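Local coordinates for protein TrwC (Escherichia coli, PDB 1S6M) that probably nicks and covalently holds plasmid DNA at the transfer origin as the relaxase part of a conjugative relaxase-helicase, using a metal-dependent active site, at residues D85-A90 with Q159-A164; G146-E151 with H163-N168. One frame throughout, in Å; residues are numbered along the deposited sequence.

Contact 1: D85-A90 with Q159-A164. With NI (nickel (II) ion), chain C; nucleotides of chain A.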
ATOM      1  N   ASP B  85      -6.159  -1.678  -4.905  1.00 21.54           N
ATOM      2  CA  ASP B  85      -5.256  -1.102  -3.913  1.00 21.88           C
ATOM      3  C   ASP B  85      -3.990  -1.947  -3.738  1.00 21.95           C
ATOM      4  O   ASP B  85      -4.067  -3.139  -3.431  1.00 21.68           O
ATOM      5  CB  ASP B  85      -5.984  -0.971  -2.559  1.00 22.81           C
ATOM      6  CG  ASP B  85      -5.136  -0.264  -1.482  1.00 25.42           C
ATOM      7  OD1 ASP B  85      -3.946   0.033  -1.733  1.00 32.05           O
ATOM      8  OD2 ASP B  85      -5.665  -0.008  -0.377  1.00 25.58           O
ATOM      9  N   LEU B  86      -2.831  -1.339  -3.970  1.00 21.13           N
ATOM     10  CA  LEU B  86      -1.557  -2.029  -3.768  1.00 21.14           C
ATOM     11  C   LEU B  86      -0.934  -1.302  -2.578  1.00 21.06           C
ATOM     12  O   LEU B  86      -0.563  -0.137  -2.692  1.00 20.05           O
ATOM     13  CB  LEU B  86      -0.627  -1.922  -4.994  1.00 20.93           C
ATOM     14  CG  LEU B  86      -0.965  -2.651  -6.303  1.00 23.06           C
ATOM     15  CD1 LEU B  86       0.226  -2.589  -7.243  1.00 22.27           C
ATOM     16  CD2 LEU B  86      -1.311  -4.101  -6.027  1.00 22.41           C
ATOM     17  N   THR B  87      -0.833  -1.989  -1.443  1.00 20.84           N
ATOM     18  CA  THR B  87      -0.289  -1.385  -0.233  1.00 20.63           C
ATOM     19  C   THR B  87       1.145  -1.794   0.099  1.00 20.87           C
ATOM     20  O   THR B  87       1.409  -2.956   0.394  1.00 21.05           O
ATOM     21  CB  THR B  87      -1.197  -1.701   0.983  1.00 21.20           C
ATOM     22  OG1 THR B  87      -2.513  -1.194   0.741  1.00 21.89           O
ATOM     23  CG2 THR B  87      -0.653  -1.068   2.246  1.00 18.96           C
ATOM     24  N   PHE B  88       2.055  -0.823   0.059  1.00 20.63           N
ATOM     25  CA  PHE B  88       3.474  -1.044   0.355  1.00 20.71           C
ATOM     26  C   PHE B  88       3.803  -0.718   1.820  1.00 21.09           C
ATOM     27  O   PHE B  88       3.550   0.391   2.279  1.00 20.73           O
ATOM     28  CB  PHE B  88       4.355  -0.159  -0.543  1.00 20.40           C
ATOM     29  CG  PHE B  88       4.149  -0.380  -2.017  1.00 19.92           C
ATOM     30  CD1 PHE B  88       3.057   0.176  -2.677  1.00 18.90           C
ATOM     31  CD2 PHE B  88       5.050  -1.156  -2.748  1.00 18.28           C
ATOM     32  CE1 PHE B  88       2.862  -0.046  -4.046  1.00 19.65           C
ATOM     33  CE2 PHE B  88       4.857  -1.381  -4.116  1.00 21.08           C
ATOM     34  CZ  PHE B  88       3.768  -0.825  -4.762  1.00 20.94           C
ATOM     35  N   SER B  89       4.388  -1.670   2.541  1.00 21.31           N
ATOM     36  CA  SER B  89       4.744  -1.442   3.943  1.00 21.81           C
ATOM     37  C   SER B  89       6.233  -1.670   4.222  1.00 21.18           C
ATOM     38  O   SER B  89       6.806  -2.672   3.801  1.00 21.46           O
ATOM     39  CB  SER B  89       3.911  -2.352   4.857  1.00 21.84           C
ATOM     40  OG  SER B  89       2.537  -2.022   4.787  1.00 26.24           O
ATOM     41  N   ALA B  90       6.854  -0.750   4.949  1.00 20.04           N
ATOM     42  CA  ALA B  90       8.269  -0.888   5.265  1.00 19.17           C
ATOM     43  C   ALA B  90       8.492  -1.786   6.480  1.00 19.08           C
ATOM     44  O   ALA B  90       7.567  -2.047   7.252  1.00 18.30           O
ATOM     45  CB  ALA B  90       8.882   0.479   5.518  1.00 18.68           C
ATOM     46  N   GLN B 159       4.285   3.053  11.653  1.00 18.42           N
ATOM     47  CA  GLN B 159       4.056   2.084  10.573  1.00 18.52           C
ATOM     48  C   GLN B 159       4.012   2.772   9.203  1.00 18.18           C
ATOM     49  O   GLN B 159       2.943   3.075   8.671  1.00 18.23           O
ATOM     50  CB  GLN B 159       2.736   1.340  10.856  1.00 18.32           C
ATOM     51  CG  GLN B 159       2.315   0.268   9.857  1.00 19.05           C
ATOM     52  CD  GLN B 159       3.293  -0.892   9.755  1.00 20.83           C
ATOM     53  OE1 GLN B 159       4.155  -1.072  10.614  1.00 20.56           O
ATOM     54  NE2 GLN B 159       3.152  -1.694   8.705  1.00 19.74           N
ATOM     55  N   LEU B 160       5.187   3.025   8.640  1.00 18.05           N
ATOM     56  CA  LEU B 160       5.292   3.693   7.343  1.00 17.73           C
ATOM     57  C   LEU B 160       4.736   2.852   6.200  1.00 18.01           C
ATOM     58  O   LEU B 160       5.225   1.759   5.932  1.00 17.75           O
ATOM     59  CB  LEU B 160       6.758   4.040   7.055  1.00 17.89           C
ATOM     60  CG  LEU B 160       7.088   4.844   5.792  1.00 18.25           C
ATOM     61  CD1 LEU B 160       6.331   6.172   5.813  1.00 17.59           C
ATOM     62  CD2 LEU B 160       8.600   5.092   5.731  1.00 17.83           C
ATOM     63  N   HIS B 161       3.715   3.362   5.527  1.00 18.40           N
ATOM     64  CA  HIS B 161       3.132   2.647   4.400  1.00 18.36           C
ATOM     65  C   HIS B 161       2.448   3.578   3.413  1.00 18.49           C
ATOM     66  O   HIS B 161       2.140   4.724   3.738  1.00 19.41           O
ATOM     67  CB  HIS B 161       2.137   1.566   4.870  1.00 17.81           C
ATOM     68  CG  HIS B 161       0.925   2.093   5.578  1.00 18.28           C
ATOM     69  ND1 HIS B 161       0.908   2.453   6.914  1.00 19.70           N
ATOM     70  CD2 HIS B 161      -0.351   2.256   5.118  1.00 17.83           C
ATOM     71  CE1 HIS B 161      -0.340   2.805   7.236  1.00 17.99           C
ATOM     72  NE2 HIS B 161      -1.117   2.699   6.184  1.00 17.54           N
ATOM     73  N   THR B 162       2.234   3.081   2.197  1.00 18.81           N
ATOM     74  CA  THR B 162       1.564   3.844   1.153  1.00 18.99           C
ATOM     75  C   THR B 162       0.508   3.001   0.444  1.00 19.08           C
ATOM     76  O   THR B 162       0.770   1.868   0.035  1.00 19.39           O
ATOM     77  CB  THR B 162       2.547   4.353   0.065  1.00 18.98           C
ATOM     78  OG1 THR B 162       3.476   5.284   0.631  1.00 17.69           O
ATOM     79  CG2 THR B 162       1.783   5.046  -1.044  1.00 17.21           C
ATOM     80  N   HIS B 163      -0.688   3.564   0.317  1.00 19.28           N
ATOM     81  CA  HIS B 163      -1.783   2.914  -0.381  1.00 20.01           C
ATOM     82  C   HIS B 163      -1.755   3.440  -1.816  1.00 19.56           C
ATOM     83  O   HIS B 163      -2.055   4.611  -2.054  1.00 19.53           O
ATOM     84  CB  HIS B 163      -3.133   3.296   0.237  1.00 19.15           C
ATOM     85  CG  HIS B 163      -3.305   2.855   1.659  1.00 22.44           C
ATOM     86  ND1 HIS B 163      -3.697   1.584   2.026  1.00 24.86           N
ATOM     87  CD2 HIS B 163      -3.160   3.565   2.812  1.00 22.62           C
ATOM     88  CE1 HIS B 163      -3.790   1.548   3.353  1.00 25.02           C
ATOM     89  NE2 HIS B 163      -3.474   2.718   3.853  1.00 26.28           N
ATOM     90  N   ALA B 164      -1.376   2.597  -2.769  1.00 19.56           N
ATOM     91  CA  ALA B 164      -1.367   3.023  -4.162  1.00 19.72           C
ATOM     92  C   ALA B 164      -2.691   2.557  -4.760  1.00 19.58           C
ATOM     93  O   ALA B 164      -2.862   1.375  -5.057  1.00 19.93           O
ATOM     94  CB  ALA B 164      -0.182   2.399  -4.912  1.00 19.71           C
TER
HETATM   95 NI    NI C 500      -3.190   3.327   6.016  1.00 17.79          NI
ATOM     96  P    DT A  23       7.795  -9.159  11.249  1.00 22.04           P
ATOM     97  OP1  DT A  23       9.089  -8.457  11.286  1.00 21.70           O
ATOM     98  OP2  DT A  23       7.524 -10.242  12.233  1.00 20.64           O
ATOM     99  O5'  DT A  23       6.638  -8.057  11.315  1.00 20.62           O
ATOM    100  C5'  DT A  23       6.486  -7.142  12.447  1.00 18.87           C
ATOM    101  C4'  DT A  23       6.023  -5.780  11.980  1.00 17.25           C
ATOM    102  O4'  DT A  23       6.797  -5.371  10.838  1.00 17.38           O
ATOM    103  C3'  DT A  23       4.541  -5.545  11.639  1.00 16.88           C
ATOM    104  O3'  DT A  23       4.163  -4.589  12.658  1.00 17.97           O
ATOM    105  C2'  DT A  23       4.593  -4.580  10.459  1.00 17.80           C
ATOM    106  C1'  DT A  23       6.018  -4.640   9.928  1.00 17.82           C
ATOM    107  N1   DT A  23       6.337  -5.096   8.569  1.00 22.21           N
ATOM    108  C2   DT A  23       5.707  -4.574   7.479  1.00 23.75           C
ATOM    109  O2   DT A  23       4.731  -3.857   7.551  1.00 21.57           O
ATOM    110  N3   DT A  23       6.263  -4.940   6.277  1.00 25.30           N
ATOM    111  C4   DT A  23       7.357  -5.783   6.078  1.00 26.41           C
ATOM    112  O4   DT A  23       7.780  -5.962   4.955  1.00 26.83           O
ATOM    113  C5   DT A  23       7.908  -6.364   7.271  1.00 24.42           C
ATOM    114  C7   DT A  23       9.076  -7.319   7.151  1.00 25.56           C
ATOM    115  C6   DT A  23       7.374  -6.009   8.441  1.00 23.60           C
ATOM    116  P    DC A  24       2.632  -4.401  13.139  1.00 19.91           P
ATOM    117  OP1  DC A  24       2.426  -2.956  13.392  1.00 19.46           O
ATOM    118  OP2  DC A  24       2.410  -5.372  14.255  1.00 19.70           O
ATOM    119  O5'  DC A  24       1.729  -4.795  11.884  1.00 21.02           O
ATOM    120  C5'  DC A  24       1.075  -3.809  11.045  1.00 21.00           C
ATOM    121  C4'  DC A  24       0.109  -4.478  10.090  1.00 24.26           C
ATOM    122  O4'  DC A  24       0.720  -5.699   9.605  1.00 20.99           O
ATOM    123  C3'  DC A  24      -1.254  -4.901  10.663  1.00 26.15           C
ATOM    124  O3'  DC A  24      -2.246  -3.978  10.156  1.00 32.26           O
ATOM    125  C2'  DC A  24      -1.580  -6.180   9.905  1.00 24.53           C
ATOM    126  C1'  DC A  24      -0.248  -6.711   9.418  1.00 23.10           C
ATOM    127  N1   DC A  24       0.281  -7.996   9.917  1.00 22.23           N
ATOM    128  C2   DC A  24      -0.267  -9.173   9.397  1.00 23.92           C
ATOM    129  O2   DC A  24      -1.267  -9.094   8.672  1.00 28.25           O
ATOM    130  N3   DC A  24       0.303 -10.361   9.694  1.00 21.53           N
ATOM    131  C4   DC A  24       1.359 -10.409  10.500  1.00 21.81           C
ATOM    132  N4   DC A  24       1.906 -11.605  10.725  1.00 19.60           N
ATOM    133  C5   DC A  24       1.900  -9.229  11.106  1.00 19.71           C
ATOM    134  C6   DC A  24       1.328  -8.053  10.794  1.00 20.60           C
TER
HETATM  135  O   HOH W   1       0.527  -1.496   6.945  1.00 24.78           O
HETATM  136  O   HOH W   2       6.807  -0.950   9.723  1.00 25.75           O
HETATM  137  O   HOH W   3      -3.779   1.256   6.686  1.00 30.52           O
HETATM  138  O   HOH W   4      -5.454   3.545   5.949  1.00 34.89           O
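His163 reaches across to Asp85 and Thr87 with its ring nitrogen ND1, which makes two weak hydrogen bonds: 3.3 Å to Thr87 OG1 and 3.5 Å to Asp85 OD2. The Asp85 carboxylate is turned 56° from the imidazole plane. NE2 of His163 faces the nickel ion at 2.3 Å, and Tyr18 stacks on the same ring. His161 NE2 binds the metal from the same face of the sheet; its CG sits between the backbone N and the carbonyl carbon (chi1 64°), a pose held by nickel at NE2 and by the 2.8 Å bond from His161 ND1 to Gln159 O.

On the opposite face, the edge of the Phe88 ring meets the Ala164 methyl, CE1 to CB 4.0 Å, with helix 104-122 packed against that face. Paired backbone bonds join Leu86 to Ala164 and Phe88 to Thr162, and the register ends with Ala90 N on Leu160 O at 3.1 Å.

Beyond it, Gln159 NE2 donates to O2 of thymidine DT23 of chain A at 2.9 Å, while Lys92 holds its OE1. Replacing Gln159 by alanine would remove the amide, and thymine O2 would probably lose its donor, Lys92 an acceptor, and the waters bridging to Ser89 and Ala90 a partner each. His161 and His163 flanking Thr162 on one strand, His163 backed by Asp85 and Thr87, beside bound DNA, fit the His-hydrophobe-His (HUH) relaxase site.

Contact 2: G146-E151 with H163-N168. With NI (nickel (II) ion), chain C.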
ATOM      1  N   GLY B 146      -3.671   6.961  -7.568  1.00 18.56           N
ATOM      2  CA  GLY B 146      -3.715   7.919  -6.468  1.00 18.58           C
ATOM      3  C   GLY B 146      -2.903   7.350  -5.304  1.00 18.46           C
ATOM      4  O   GLY B 146      -3.257   6.300  -4.772  1.00 18.29           O
ATOM      5  N   LYS B 147      -1.824   8.022  -4.906  1.00 18.51           N
ATOM      6  CA  LYS B 147      -0.967   7.527  -3.822  1.00 18.58           C
ATOM      7  C   LYS B 147      -1.147   8.248  -2.480  1.00 18.92           C
ATOM      8  O   LYS B 147      -1.042   9.472  -2.398  1.00 19.22           O
ATOM      9  CB  LYS B 147       0.508   7.599  -4.242  1.00 18.59           C
ATOM     10  CG  LYS B 147       0.844   6.843  -5.538  1.00 18.99           C
ATOM     11  CD  LYS B 147       2.352   6.866  -5.853  1.00 15.81           C
ATOM     12  CE  LYS B 147       2.854   8.290  -6.042  1.00 15.93           C
ATOM     13  NZ  LYS B 147       4.267   8.399  -6.528  1.00 14.00           N
ATOM     14  N   PHE B 148      -1.399   7.477  -1.426  1.00 18.75           N
ATOM     15  CA  PHE B 148      -1.600   8.043  -0.095  1.00 18.70           C
ATOM     16  C   PHE B 148      -0.643   7.434   0.927  1.00 18.81           C
ATOM     17  O   PHE B 148      -0.741   6.246   1.230  1.00 18.37           O
ATOM     18  CB  PHE B 148      -3.053   7.818   0.348  1.00 18.70           C
ATOM     19  CG  PHE B 148      -4.080   8.312  -0.647  1.00 19.26           C
ATOM     20  CD1 PHE B 148      -4.543   7.478  -1.665  1.00 20.24           C
ATOM     21  CD2 PHE B 148      -4.551   9.626  -0.590  1.00 20.01           C
ATOM     22  CE1 PHE B 148      -5.468   7.940  -2.609  1.00 19.54           C
ATOM     23  CE2 PHE B 148      -5.475  10.102  -1.528  1.00 20.67           C
ATOM     24  CZ  PHE B 148      -5.932   9.257  -2.544  1.00 21.13           C
ATOM     25  N   ARG B 149       0.278   8.250   1.445  1.00 18.97           N
ATOM     26  CA  ARG B 149       1.258   7.815   2.446  1.00 20.00           C
ATOM     27  C   ARG B 149       0.709   8.011   3.875  1.00 20.02           C
ATOM     28  O   ARG B 149       0.205   9.084   4.205  1.00 19.50           O
ATOM     29  CB  ARG B 149       2.563   8.607   2.277  1.00 19.99           C
ATOM     30  CG  ARG B 149       3.756   8.048   3.056  1.00 21.07           C
ATOM     31  CD  ARG B 149       5.008   8.897   2.845  1.00 21.83           C
ATOM     32  NE  ARG B 149       4.841  10.236   3.395  1.00 24.79           N
ATOM     33  CZ  ARG B 149       5.283  11.351   2.818  1.00 24.23           C
ATOM     34  NH1 ARG B 149       5.078  12.524   3.399  1.00 24.20           N
ATOM     35  NH2 ARG B 149       5.924  11.295   1.659  1.00 23.54           N
ATOM     36  N   HIS B 150       0.823   6.971   4.703  1.00 20.20           N
ATOM     37  CA  HIS B 150       0.345   6.958   6.090  1.00 20.19           C
ATOM     38  C   HIS B 150       1.508   6.683   7.060  1.00 20.68           C
ATOM     39  O   HIS B 150       2.564   6.204   6.647  1.00 19.90           O
ATOM     40  CB  HIS B 150      -0.770   5.890   6.251  1.00 20.28           C
ATOM     41  CG  HIS B 150      -2.053   6.254   5.565  1.00 21.89           C
ATOM     42  ND1 HIS B 150      -3.144   5.399   5.484  1.00 22.74           N
ATOM     43  CD2 HIS B 150      -2.363   7.417   4.937  1.00 22.46           C
ATOM     44  CE1 HIS B 150      -4.091   6.054   4.807  1.00 23.08           C
ATOM     45  NE2 HIS B 150      -3.649   7.273   4.467  1.00 21.44           N
ATOM     46  N   GLU B 151       1.315   6.969   8.347  1.00 20.88           N
ATOM     47  CA  GLU B 151       2.386   6.762   9.318  1.00 21.56           C
ATOM     48  C   GLU B 151       2.090   5.910  10.563  1.00 21.56           C
ATOM     49  O   GLU B 151       3.015   5.598  11.309  1.00 22.18           O
ATOM     50  CB  GLU B 151       2.939   8.123   9.772  1.00 21.12           C
ATOM     51  CG  GLU B 151       3.457   9.018   8.642  1.00 22.93           C
ATOM     52  CD  GLU B 151       3.979  10.363   9.150  1.00 24.82           C
ATOM     53  OE1 GLU B 151       3.823  10.644  10.355  1.00 23.06           O
ATOM     54  OE2 GLU B 151       4.537  11.140   8.341  1.00 26.25           O
ATOM     55  N   HIS B 163      -0.688   3.564   0.317  1.00 19.28           N
ATOM     56  CA  HIS B 163      -1.783   2.914  -0.381  1.00 20.01           C
ATOM     57  C   HIS B 163      -1.755   3.440  -1.816  1.00 19.56           C
ATOM     58  O   HIS B 163      -2.055   4.611  -2.054  1.00 19.53           O
ATOM     59  CB  HIS B 163      -3.133   3.296   0.237  1.00 19.15           C
ATOM     60  CG  HIS B 163      -3.305   2.855   1.659  1.00 22.44           C
ATOM     61  ND1 HIS B 163      -3.697   1.584   2.026  1.00 24.86           N
ATOM     62  CD2 HIS B 163      -3.160   3.565   2.812  1.00 22.62           C
ATOM     63  CE1 HIS B 163      -3.790   1.548   3.353  1.00 25.02           C
ATOM     64  NE2 HIS B 163      -3.474   2.718   3.853  1.00 26.28           N
ATOM     65  N   ALA B 164      -1.376   2.597  -2.769  1.00 19.56           N
ATOM     66  CA  ALA B 164      -1.367   3.023  -4.162  1.00 19.72           C
ATOM     67  C   ALA B 164      -2.691   2.557  -4.760  1.00 19.58           C
ATOM     68  O   ALA B 164      -2.862   1.375  -5.057  1.00 19.93           O
ATOM     69  CB  ALA B 164      -0.182   2.399  -4.912  1.00 19.71           C
ATOM     70  N   VAL B 165      -3.636   3.482  -4.917  1.00 19.01           N
ATOM     71  CA  VAL B 165      -4.929   3.125  -5.472  1.00 18.56           C
ATOM     72  C   VAL B 165      -4.973   3.278  -6.991  1.00 18.38           C
ATOM     73  O   VAL B 165      -5.047   4.388  -7.514  1.00 18.18           O
ATOM     74  CB  VAL B 165      -6.078   3.960  -4.831  1.00 18.65           C
ATOM     75  CG1 VAL B 165      -7.421   3.545  -5.425  1.00 18.17           C
ATOM     76  CG2 VAL B 165      -6.097   3.748  -3.317  1.00 18.20           C
ATOM     77  N   ILE B 166      -4.921   2.141  -7.685  1.00 18.06           N
ATOM     78  CA  ILE B 166      -4.970   2.093  -9.142  1.00 18.23           C
ATOM     79  C   ILE B 166      -6.430   2.093  -9.573  1.00 18.86           C
ATOM     80  O   ILE B 166      -7.173   1.176  -9.243  1.00 19.70           O
ATOM     81  CB  ILE B 166      -4.310   0.800  -9.686  1.00 18.29           C
ATOM     82  CG1 ILE B 166      -2.849   0.722  -9.243  1.00 17.30           C
ATOM     83  CG2 ILE B 166      -4.394   0.769 -11.200  1.00 17.91           C
ATOM     84  CD1 ILE B 166      -2.208  -0.624  -9.513  1.00 15.38           C
ATOM     85  N   LEU B 167      -6.847   3.113 -10.314  1.00 18.77           N
ATOM     86  CA  LEU B 167      -8.238   3.169 -10.751  1.00 19.52           C
ATOM     87  C   LEU B 167      -8.540   2.192 -11.882  1.00 19.48           C
ATOM     88  O   LEU B 167      -7.678   1.876 -12.697  1.00 18.30           O
ATOM     89  CB  LEU B 167      -8.598   4.605 -11.139  1.00 19.13           C
ATOM     90  CG  LEU B 167      -8.553   5.467  -9.868  1.00 20.41           C
ATOM     91  CD1 LEU B 167      -7.659   6.667 -10.066  1.00 20.38           C
ATOM     92  CD2 LEU B 167      -9.960   5.876  -9.480  1.00 18.63           C
ATOM     93  N   ASN B 168      -9.777   1.713 -11.915  1.00 19.64           N
ATOM     94  CA  ASN B 168     -10.212   0.752 -12.918  1.00 20.15           C
ATOM     95  C   ASN B 168     -10.400   1.373 -14.313  1.00 19.92           C
ATOM     96  O   ASN B 168     -11.515   1.417 -14.826  1.00 19.17           O
ATOM     97  CB  ASN B 168     -11.523   0.102 -12.454  1.00 20.27           C
ATOM     98  CG  ASN B 168     -11.827  -1.189 -13.190  1.00 21.35           C
ATOM     99  OD1 ASN B 168     -12.899  -1.782 -13.032  1.00 22.34           O
ATOM    100  ND2 ASN B 168     -10.875  -1.639 -13.993  1.00 16.78           N
TER
HETATM  101 NI    NI C 500      -3.190   3.327   6.016  1.00 17.79          NI
HETATM  102  O   HOH W   3      -3.779   1.256   6.686  1.00 30.52           O
HETATM  103  O   HOH W   4      -5.454   3.545   5.949  1.00 34.89           O
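The beta hairpin of strands 145-152 and 158-167 carries the histidine cluster of the relaxase metal site, and this contact joins its two arms. His150 and His163 meet at the nickel ion: His150 binds through ND1 at 2.1 Å, whereas His163 uses NE2. The two nitrogens stand 3.2 Å apart, His150 ND1 to His163 NE2, brought together by the shared metal and not by a hydrogen bond. His150 ND1 lies at the edge of the His163 ring, in its plane, and the ring planes are 67° apart, an oblique meeting. The His150 side chain leaves with CG beside the backbone N (chi1 -70°), and chi2 of 174° swings ND1 round to the metal; its far nitrogen, NE2, is hydrogen-bonded to the backbone oxygen of Tyr18, fixing the rotation of the ring. His161 supplies the third histidine, and two waters complete the ligands.

Along the backbone, Phe148 and His163 form a hydrogen-bonded antiparallel pair, with His163 N to Phe148 O at 2.8 Å. Gly146 and Val165 form the next such pair, with Gly146 N to Val165 O at 2.9 Å and nearly straight. The edge of the Phe148 ring approaches the valine methyl, CE1 to Val165 CG2 4.3 Å, and Tyr19 meets this phenylalanine edge-to-face. On the face that carries Ala164, Lys147 NZ forms a salt bridge with Glu35. A third histidine from the adjacent hairpin arm completing the His-X-His pair is the three-histidine metal site of relaxases of this family.

How the contacts relate
After strands 2-8 and 34-37, the chain enters strand 81-89, then runs through helices 92-99 and 104-122 and the 126-139 hairpin before strand 145-152. It turns back directly into strand 158-167, so contact 2 closes a short hairpin connection while contact 1 closes the longer excursion from 85-90. Both closures end on the shared His163 and Ala164, but the Gly146-Val165 pair reaches one residue beyond Leu86-Ala164, so they cross slightly there. Strand 158-167 is flanked by 81-89 and 145-152 in the central sheet and belongs to both contacts. The nickel ion ties 145-152 to 158-167, while 81-89 backs His163 from the other side.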